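PDB 3JTX: aminotransferase from Neisseria meningitidis Z2491, which probably catalyses the PLP-dependent transfer of amino groups between amino acids and oxo acids. Local coordinates for residues I123-F129 with E143-C149; F194-D198 with R232-L237; G251-G255 with V282-S286. All coordinates share one frame. Where two conformers were deposited one is given. Residues are numbered along the deposited sequence.

Contact 1. Residues I123-F129 with E143-C149; sequences IVSPNPF and EIHFANC
Strands 123-127 and 143-148 run parallel in extended conformation, their short axes 4.4 Å apart at closest and inclined at 41°, in register from I123-I144 to N127-N148. The N-H...O bonds step across between odd-numbered residues: I123 N gives to E143 O (2.9 Å), H145 N to I123 O (2.9 Å), S125 N to H145 O (2.8 Å), A147 N to S125 O (2.9 Å). N127 N reaches A147 O only weakly (3.1 Å), and C149 N closes the series on N127 O (2.9 Å). With helix 131-139, these strands form a beta-alpha-beta unit at the end of the mixed seven-stranded sheet of the PLP-dependent transferase fold; V124, its N and O pointing away from strand 143-148, bonds to L171 and F173 of strand 169-175. I123, S125 and I144 pack on helix 131-139; F146, on the same face, lies against R361. N127 (chi1 t) sends ND2 to N148 OD1 (3.0 Å) and to R361 O, while N148 ND2 is taken by T363. S125 OG donates to P126 O (2.8 Å). H145 (chi1 m) gives NE2 to E143 OE1 at 2.6 Å, an oxygen that also pairs with R168, and H145 ND1 bonds a glycerol, probably from the crystallisation liquor. After the cis peptide before P128, F129 (chi1 p) turns back, bringing CD1 to 3.6 Å from F146 CE1 with the ring planes at 38°.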
loop_
_atom_site.group_PDB
_atom_site.type_symbol
_atom_site.label_atom_id
_atom_site.label_comp_id
_atom_site.label_asym_id
_atom_site.label_seq_id
_atom_site.Cartn_x
_atom_site.Cartn_y
_atom_site.Cartn_z
ATOM N N ILE A 123 -21.711 3.230 -6.872
ATOM C CA ILE A 123 -21.423 2.059 -6.033
ATOM C C ILE A 123 -22.477 2.010 -4.946
ATOM O O ILE A 123 -22.911 3.065 -4.446
ATOM C CB ILE A 123 -20.003 2.135 -5.439
ATOM C CG1 ILE A 123 -18.985 1.856 -6.557
ATOM C CG2 ILE A 123 -19.835 1.176 -4.268
ATOM C CD1 ILE A 123 -17.545 1.896 -6.113
ATOM N N VAL A 124 -22.924 0.800 -4.596
ATOM C CA VAL A 124 -23.934 0.628 -3.549
ATOM C C VAL A 124 -23.286 0.022 -2.299
ATOM O O VAL A 124 -22.539 -0.944 -2.405
ATOM C CB VAL A 124 -25.107 -0.264 -4.000
ATOM C CG1 VAL A 124 -26.076 -0.483 -2.822
ATOM C CG2 VAL A 124 -25.862 0.364 -5.175
ATOM N N SER A 125 -23.577 0.612 -1.132
ATOM C CA SER A 125 -23.035 0.213 0.165
ATOM C C SER A 125 -24.152 -0.079 1.151
ATOM O O SER A 125 -25.217 0.519 1.062
ATOM C CB SER A 125 -22.160 1.342 0.747
ATOM O OG SER A 125 -21.802 1.099 2.114
ATOM N N PRO A 126 -23.909 -0.979 2.123
ATOM C CA PRO A 126 -24.866 -1.061 3.218
ATOM C C PRO A 126 -24.870 0.246 4.012
ATOM O O PRO A 126 -23.926 1.054 3.891
ATOM C CB PRO A 126 -24.324 -2.215 4.066
ATOM C CG PRO A 126 -22.859 -2.192 3.790
ATOM C CD PRO A 126 -22.770 -1.887 2.337
ATOM N N ASN A 127 -25.933 0.449 4.790
ATOM C CA ASN A 127 -26.068 1.618 5.663
ATOM C C ASN A 127 -26.792 1.173 6.935
ATOM O O ASN A 127 -27.960 0.782 6.859
ATOM C CB ASN A 127 -26.840 2.711 4.952
ATOM C CG ASN A 127 -26.729 4.065 5.631
ATOM O OD1 ASN A 127 -25.715 4.395 6.259
ATOM N ND2 ASN A 127 -27.777 4.891 5.460
ATOM N N PRO A 128 -26.100 1.200 8.103
ATOM C CA PRO A 128 -24.749 1.711 8.391
ATOM C C PRO A 128 -23.621 1.087 7.563
ATOM O O PRO A 128 -23.713 -0.083 7.147
ATOM C CB PRO A 128 -24.554 1.393 9.885
ATOM C CG PRO A 128 -25.901 1.274 10.435
ATOM C CD PRO A 128 -26.733 0.667 9.320
ATOM N N PHE A 129 -22.563 1.874 7.343
ATOM C CA PHE A 129 -21.474 1.493 6.441
ATOM C C PHE A 129 -20.114 1.515 7.135
ATOM O O PHE A 129 -19.965 2.046 8.231
ATOM C CB PHE A 129 -21.465 2.409 5.200
ATOM C CG PHE A 129 -21.194 3.864 5.493
ATOM C CD1 PHE A 129 -22.228 4.723 5.854
ATOM C CD2 PHE A 129 -19.912 4.387 5.373
ATOM C CE1 PHE A 129 -21.985 6.059 6.124
ATOM C CE2 PHE A 129 -19.662 5.729 5.624
ATOM C CZ PHE A 129 -20.701 6.566 6.010
ATOM N N GLU A 143 -20.319 7.808 -7.329
ATOM C CA GLU A 143 -21.424 8.273 -6.524
ATOM C C GLU A 143 -21.774 7.138 -5.563
ATOM O O GLU A 143 -21.967 5.995 -6.007
ATOM C CB GLU A 143 -22.579 8.543 -7.478
ATOM C CG GLU A 143 -23.632 9.444 -7.003
ATOM C CD GLU A 143 -24.622 9.742 -8.112
ATOM O OE1 GLU A 143 -25.375 8.827 -8.501
ATOM O OE2 GLU A 143 -24.622 10.885 -8.605
ATOM N N ILE A 144 -21.834 7.416 -4.260
ATOM C CA ILE A 144 -22.175 6.367 -3.293
ATOM C C ILE A 144 -23.676 6.358 -2.996
ATOM O O ILE A 144 -24.286 7.411 -2.783
ATOM C CB ILE A 144 -21.340 6.439 -1.987
ATOM C CG1 ILE A 144 -21.649 5.208 -1.116
ATOM C CG2 ILE A 144 -21.597 7.761 -1.227
ATOM C CD1 ILE A 144 -20.510 4.722 -0.261
ATOM N N HIS A 145 -24.264 5.161 -3.028
ATOM C CA HIS A 145 -25.669 4.968 -2.767
ATOM C C HIS A 145 -25.826 3.921 -1.680
ATOM O O HIS A 145 -24.990 3.030 -1.553
ATOM C CB HIS A 145 -26.399 4.579 -4.049
ATOM C CG HIS A 145 -26.470 5.692 -5.048
ATOM N ND1 HIS A 145 -27.584 6.491 -5.192
ATOM C CD2 HIS A 145 -25.557 6.159 -5.929
ATOM C CE1 HIS A 145 -27.361 7.391 -6.134
ATOM N NE2 HIS A 145 -26.138 7.211 -6.597
ATOM N N PHE A 146 -26.877 4.051 -0.876
ATOM C CA PHE A 146 -27.001 3.300 0.370
ATOM C C PHE A 146 -28.221 2.391 0.410
ATOM O O PHE A 146 -29.338 2.829 0.150
ATOM C CB PHE A 146 -26.996 4.281 1.557
ATOM C CG PHE A 146 -25.675 4.980 1.746
ATOM C CD1 PHE A 146 -24.582 4.296 2.261
ATOM C CD2 PHE A 146 -25.522 6.314 1.409
ATOM C CE1 PHE A 146 -23.357 4.928 2.422
ATOM C CE2 PHE A 146 -24.306 6.951 1.564
ATOM C CZ PHE A 146 -23.221 6.267 2.087
ATOM N N ALA A 147 -27.985 1.108 0.695
ATOM C CA ALA A 147 -29.036 0.132 0.963
ATOM C C ALA A 147 -29.148 -0.024 2.485
ATOM O O ALA A 147 -28.259 -0.608 3.116
ATOM C CB ALA A 147 -28.717 -1.208 0.309
ATOM N N ASN A 148 -30.224 0.508 3.065
ATOM C CA ASN A 148 -30.407 0.523 4.521
ATOM C C ASN A 148 -30.605 -0.860 5.106
ATOM O O ASN A 148 -31.188 -1.740 4.458
ATOM C CB ASN A 148 -31.588 1.410 4.935
ATOM C CG ASN A 148 -31.309 2.883 4.750
ATOM O OD1 ASN A 148 -30.174 3.311 4.518
ATOM N ND2 ASN A 148 -32.366 3.676 4.821
ATOM N N CYS A 149 -30.115 -1.029 6.334
ATOM C CA CYS A 149 -30.133 -2.306 7.046
ATOM C C CYS A 149 -30.956 -2.204 8.340
ATOM O O CYS A 149 -30.401 -2.006 9.422
ATOM C CB CYS A 149 -28.698 -2.704 7.367
ATOM S SG CYS A 149 -27.698 -2.906 5.894
#

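Contact 2. Residues F194-D198 with R232-L237; sequences FDLQD and RSRQKL
A salt bridge and hydrogen bonds from R232, flanked by apolar packing, join helix 187-200, on the outside of the large PLP-binding domain, to the loop that leads from helix 223-229 into sheet strand 237-242. Segment 194-198 is regular helix, D198 N bonding F194 O at 2.9 Å. R232 extends toward it with chi1 to chi3 all t and meets D198 (chi1 m) in a two-pronged salt bridge, NH2 to OD1 at 2.7 Å and NH1 to OD2 at 3.0 Å; R232 NH2 also donates to Q197 OE1 (2.9 Å). S233 OG accepts from Q235 N (3.2 Å) in an ST turn, and R234-L237 form a type II beta turn closed by L237 N to R234 O (3.2 Å), with K236 at positive phi (60°). Q197 (chi1 and chi2 t) sends NE2 to K236 O in a weak hydrogen bond of 2.9 Å, the same amide also bonding F202 O. F194, L237 and I204 of strand 203-207 pack together. The F194 ring (chi1 m) presents its edge to L237, CE1 to CD2 being 3.6 Å, and one face to the R232 aliphatic chain: R232 CD stands 3.6 Å from the ring centroid, 18° off its normal, in a CH-pi contact.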
loop_
_atom_site.group_PDB
_atom_site.type_symbol
_atom_site.label_atom_id
_atom_site.label_comp_id
_atom_site.label_asym_id
_atom_site.label_seq_id
_atom_site.Cartn_x
_atom_site.Cartn_y
_atom_site.Cartn_z
ATOM N N PHE A 194 -27.247 -11.856 -6.008
ATOM C CA PHE A 194 -26.815 -12.554 -7.208
ATOM C C PHE A 194 -27.801 -12.319 -8.366
ATOM O O PHE A 194 -27.385 -12.106 -9.507
ATOM C CB PHE A 194 -26.643 -14.062 -6.956
ATOM C CG PHE A 194 -25.435 -14.432 -6.106
ATOM C CD1 PHE A 194 -24.252 -13.694 -6.143
ATOM C CD2 PHE A 194 -25.468 -15.570 -5.309
ATOM C CE1 PHE A 194 -23.167 -14.062 -5.382
ATOM C CE2 PHE A 194 -24.380 -15.933 -4.542
ATOM C CZ PHE A 194 -23.239 -15.196 -4.577
ATOM N N ASP A 195 -29.097 -12.372 -8.079
ATOM C CA ASP A 195 -30.098 -12.119 -9.103
ATOM C C ASP A 195 -29.986 -10.669 -9.614
ATOM O O ASP A 195 -30.083 -10.428 -10.820
ATOM C CB ASP A 195 -31.503 -12.432 -8.588
ATOM C CG ASP A 195 -31.755 -13.957 -8.402
ATOM O OD1 ASP A 195 -31.068 -14.783 -9.024
ATOM O OD2 ASP A 195 -32.648 -14.334 -7.633
ATOM N N LEU A 196 -29.770 -9.716 -8.709
ATOM C CA LEU A 196 -29.519 -8.325 -9.115
ATOM C C LEU A 196 -28.259 -8.208 -9.984
ATOM O O LEU A 196 -28.243 -7.481 -10.983
ATOM C CB LEU A 196 -29.444 -7.398 -7.892
ATOM C CG LEU A 196 -30.796 -7.023 -7.266
ATOM C CD1 LEU A 196 -30.599 -6.515 -5.871
ATOM C CD2 LEU A 196 -31.544 -5.992 -8.124
ATOM N N GLN A 197 -27.213 -8.953 -9.633
ATOM C CA GLN A 197 -26.009 -9.003 -10.456
ATOM C C GLN A 197 -26.305 -9.513 -11.870
ATOM O O GLN A 197 -25.798 -8.958 -12.853
ATOM C CB GLN A 197 -24.922 -9.856 -9.793
ATOM C CG GLN A 197 -23.578 -9.810 -10.516
ATOM C CD GLN A 197 -22.508 -10.607 -9.797
ATOM O OE1 GLN A 197 -22.692 -11.801 -9.545
ATOM N NE2 GLN A 197 -21.396 -9.945 -9.426
ATOM N N ASP A 198 -27.110 -10.566 -11.989
ATOM C CA ASP A 198 -27.449 -11.091 -13.314
ATOM C C ASP A 198 -28.207 -10.066 -14.119
ATOM O O ASP A 198 -28.063 -10.003 -15.322
ATOM C CB ASP A 198 -28.292 -12.378 -13.221
ATOM C CG ASP A 198 -27.474 -13.566 -12.763
ATOM O OD1 ASP A 198 -26.246 -13.531 -12.916
ATOM O OD2 ASP A 198 -28.049 -14.531 -12.239
ATOM N N ARG A 232 -23.543 -21.383 -8.695
ATOM C CA ARG A 232 -23.165 -20.181 -9.435
ATOM C C ARG A 232 -21.651 -20.096 -9.538
ATOM O O ARG A 232 -20.959 -20.474 -8.605
ATOM C CB ARG A 232 -23.696 -18.962 -8.666
ATOM C CG ARG A 232 -23.463 -17.621 -9.329
ATOM C CD ARG A 232 -24.063 -16.474 -8.505
ATOM N NE ARG A 232 -23.965 -15.212 -9.234
ATOM C CZ ARG A 232 -24.863 -14.777 -10.118
ATOM N NH1 ARG A 232 -25.969 -15.482 -10.374
ATOM N NH2 ARG A 232 -24.657 -13.623 -10.745
ATOM N N SER A 233 -21.141 -19.608 -10.666
ATOM C CA SER A 233 -19.706 -19.406 -10.848
ATOM C C SER A 233 -19.205 -18.242 -9.973
ATOM O O SER A 233 -19.981 -17.551 -9.321
ATOM C CB SER A 233 -19.408 -19.100 -12.322
ATOM O OG SER A 233 -19.697 -17.740 -12.636
ATOM N N ARG A 234 -17.905 -18.012 -9.998
ATOM C CA ARG A 234 -17.298 -16.882 -9.295
ATOM C C ARG A 234 -17.137 -15.643 -10.167
ATOM O O ARG A 234 -16.386 -14.747 -9.803
ATOM C CB ARG A 234 -15.928 -17.285 -8.783
ATOM C CG ARG A 234 -15.995 -18.179 -7.624
ATOM C CD ARG A 234 -14.643 -18.802 -7.341
ATOM N NE ARG A 234 -14.912 -19.943 -6.508
ATOM C CZ ARG A 234 -14.255 -21.086 -6.511
ATOM N NH1 ARG A 234 -13.185 -21.300 -7.280
ATOM N NH2 ARG A 234 -14.684 -22.024 -5.696
ATOM N N GLN A 235 -17.807 -15.579 -11.315
ATOM C CA GLN A 235 -17.666 -14.426 -12.206
ATOM C C GLN A 235 -18.142 -13.157 -11.491
ATOM O O GLN A 235 -19.241 -13.136 -10.908
ATOM C CB GLN A 235 -18.464 -14.623 -13.505
ATOM C CG GLN A 235 -18.160 -13.571 -14.570
ATOM C CD GLN A 235 -18.943 -13.771 -15.850
ATOM O OE1 GLN A 235 -18.375 -14.063 -16.894
ATOM N NE2 GLN A 235 -20.248 -13.611 -15.774
ATOM N N LYS A 236 -17.321 -12.107 -11.543
ATOM C CA LYS A 236 -17.619 -10.809 -10.940
ATOM C C LYS A 236 -17.828 -10.861 -9.408
ATOM O O LYS A 236 -18.541 -10.019 -8.851
ATOM C CB LYS A 236 -18.813 -10.160 -11.637
ATOM C CG LYS A 236 -18.554 -9.783 -13.111
ATOM C CD LYS A 236 -19.696 -8.956 -13.687
ATOM C CE LYS A 236 -19.349 -8.477 -15.099
ATOM N NZ LYS A 236 -20.510 -7.818 -15.761
ATOM N N LEU A 237 -17.227 -11.857 -8.753
ATOM C CA LEU A 237 -17.242 -12.004 -7.288
ATOM C C LEU A 237 -15.831 -11.942 -6.751
ATOM O O LEU A 237 -14.951 -12.614 -7.270
ATOM C CB LEU A 237 -17.811 -13.360 -6.860
ATOM C CG LEU A 237 -19.208 -13.769 -7.291
ATOM C CD1 LEU A 237 -19.563 -15.112 -6.623
ATOM C CD2 LEU A 237 -20.224 -12.682 -6.918
#

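Contact 3. Residues G251-G255 with V282-S286; sequences GLRSG and VQRAS
L252 and S254 supply the loop's side of this small buried interface, which covers 202 Å² in all; V282, A285 and S286, spaced as on one face of a helix, supply the other. The closest CA pairs are L252-V282 (7.0 Å) and S254-S286 (7.1 Å); the contacts across are made by side chains. Between L252 and S254, R253 adopts a left-handed backbone conformation (phi 58°, psi 66°), and S254 follows extended (-148°/129°). This turn lets L252 and S254 both point toward the helix while the end of R253 leads away, curled in an m, m, m conformation, to hydrogen-bond the phosphate oxygen OP3 of the PLP-lysine at position 245. L252 takes chi1 t and chi2 p, placing CD1 3.7 Å from V282 CG1 and 4.4 Å from A285 CB, and CD2 3.8 Å from S286 OG. V282 (chi1 t) turns CG1 to L252 CD1. S254, also t, carries its OG to 2.7 Å from S286 OG in a hydroxyl-hydroxyl hydrogen bond. S286 is m, the rotamer that folds its OG back to donate to V282 O at 2.6 Å, the carbonyl that already receives S286 N at 2.9 Å in the i to i+4 hydrogen bond of the helix. A phosphate-binding arginine is thus followed directly by a serine fastened to the adjoining helix. Around the contact, helix 46-54 packs on L252 and A285 through L52, helix 69-82 touches S286 through L71, L59 of the second subunit packs on L252, and G255 begins strand 255-259, bonded through its backbone to V97 of strand 94-97.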
loop_
_atom_site.group_PDB
_atom_site.type_symbol
_atom_site.label_atom_id
_atom_site.label_comp_id
_atom_site.label_asym_id
_atom_site.label_seq_id
_atom_site.Cartn_x
_atom_site.Cartn_y
_atom_site.Cartn_z
ATOM N N GLY A 251 -1.503 -5.043 12.983
ATOM C CA GLY A 251 -0.234 -4.422 12.599
ATOM C C GLY A 251 0.574 -5.162 11.531
ATOM O O GLY A 251 1.488 -4.595 10.950
ATOM N N LEU A 252 0.241 -6.417 11.252
ATOM C CA LEU A 252 0.966 -7.175 10.237
ATOM C C LEU A 252 0.637 -6.679 8.825
ATOM O O LEU A 252 1.465 -6.783 7.924
ATOM C CB LEU A 252 0.690 -8.672 10.386
ATOM C CG LEU A 252 1.512 -9.616 9.509
ATOM C CD1 LEU A 252 3.017 -9.565 9.861
ATOM C CD2 LEU A 252 0.958 -11.033 9.626
ATOM N N ARG A 253 -0.567 -6.129 8.653
ATOM C CA ARG A 253 -1.059 -5.607 7.376
ATOM C C ARG A 253 -1.026 -6.739 6.360
ATOM O O ARG A 253 -0.248 -6.684 5.401
ATOM C CB ARG A 253 -0.253 -4.382 6.871
ATOM C CG ARG A 253 -0.013 -3.280 7.885
ATOM C CD ARG A 253 -1.290 -2.838 8.631
ATOM N NE ARG A 253 -2.370 -2.474 7.717
ATOM C CZ ARG A 253 -3.635 -2.896 7.773
ATOM N NH1 ARG A 253 -4.082 -3.706 8.728
ATOM N NH2 ARG A 253 -4.495 -2.471 6.854
ATOM N N SER A 254 -1.863 -7.751 6.583
ATOM C CA SER A 254 -1.900 -8.938 5.737
ATOM C C SER A 254 -3.293 -9.576 5.609
ATOM O O SER A 254 -3.967 -9.867 6.606
ATOM C CB SER A 254 -0.911 -9.963 6.280
ATOM O OG SER A 254 -0.939 -11.171 5.542
ATOM N N GLY A 255 -3.702 -9.803 4.358
ATOM C CA GLY A 255 -4.884 -10.571 4.056
ATOM C C GLY A 255 -4.781 -11.127 2.650
ATOM O O GLY A 255 -3.676 -11.296 2.107
ATOM N N VAL A 282 6.814 -11.163 6.063
ATOM C CA VAL A 282 5.380 -11.048 6.353
ATOM C C VAL A 282 4.573 -12.161 5.668
ATOM O O VAL A 282 3.620 -12.703 6.260
ATOM C CB VAL A 282 4.847 -9.664 5.974
ATOM C CG1 VAL A 282 3.339 -9.591 6.163
ATOM C CG2 VAL A 282 5.557 -8.587 6.831
ATOM N N GLN A 283 4.968 -12.532 4.449
ATOM C CA GLN A 283 4.380 -13.685 3.786
ATOM C C GLN A 283 4.584 -14.985 4.585
ATOM O O GLN A 283 3.664 -15.794 4.715
ATOM C CB GLN A 283 4.938 -13.872 2.378
ATOM C CG GLN A 283 4.601 -12.739 1.395
ATOM C CD GLN A 283 4.914 -13.145 -0.037
ATOM O OE1 GLN A 283 4.469 -14.204 -0.498
ATOM N NE2 GLN A 283 5.667 -12.300 -0.754
ATOM N N ARG A 284 5.786 -15.165 5.126
ATOM C CA ARG A 284 6.087 -16.352 5.926
ATOM C C ARG A 284 5.238 -16.406 7.214
ATOM O O ARG A 284 4.705 -17.458 7.579
ATOM C CB ARG A 284 7.573 -16.410 6.277
ATOM C CG ARG A 284 8.509 -16.415 5.072
ATOM C CD ARG A 284 8.685 -17.773 4.465
ATOM N NE ARG A 284 9.585 -17.701 3.320
ATOM C CZ ARG A 284 9.508 -18.471 2.243
ATOM N NH1 ARG A 284 8.571 -19.416 2.140
ATOM N NH2 ARG A 284 10.367 -18.290 1.252
ATOM N N ALA A 285 5.163 -15.276 7.905
ATOM C CA ALA A 285 4.350 -15.148 9.111
ATOM C C ALA A 285 2.884 -15.425 8.781
ATOM O O ALA A 285 2.164 -16.044 9.572
ATOM C CB ALA A 285 4.524 -13.742 9.699
ATOM N N SER A 286 2.454 -15.003 7.592
ATOM C CA SER A 286 1.072 -15.173 7.153
ATOM C C SER A 286 0.744 -16.625 6.823
ATOM O O SER A 286 -0.327 -17.111 7.185
ATOM C CB SER A 286 0.771 -14.266 5.948
ATOM O OG SER A 286 1.031 -12.899 6.281
#

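How the contacts relate
The three contacts follow one another along the chain and share no atoms. Contacts 1 and 2 are the closest pair, their centres 19 Å apart and nearest atoms about 8 Å; strands 169-175 and 203-207 lie between strand 122-127 of contact 1 and strand 237-242, which contact 2 leads into. Contact 3 lies 30 Å, centre to centre, from each of the others and on the opposite side of the chain's centre from contact 1. It is the one tied directly to the cofactor, through R253, and to the second subunit. Strand 237-242 runs from contact 2 toward the PLP-lysine at position 245, after which the chain enters contact 3.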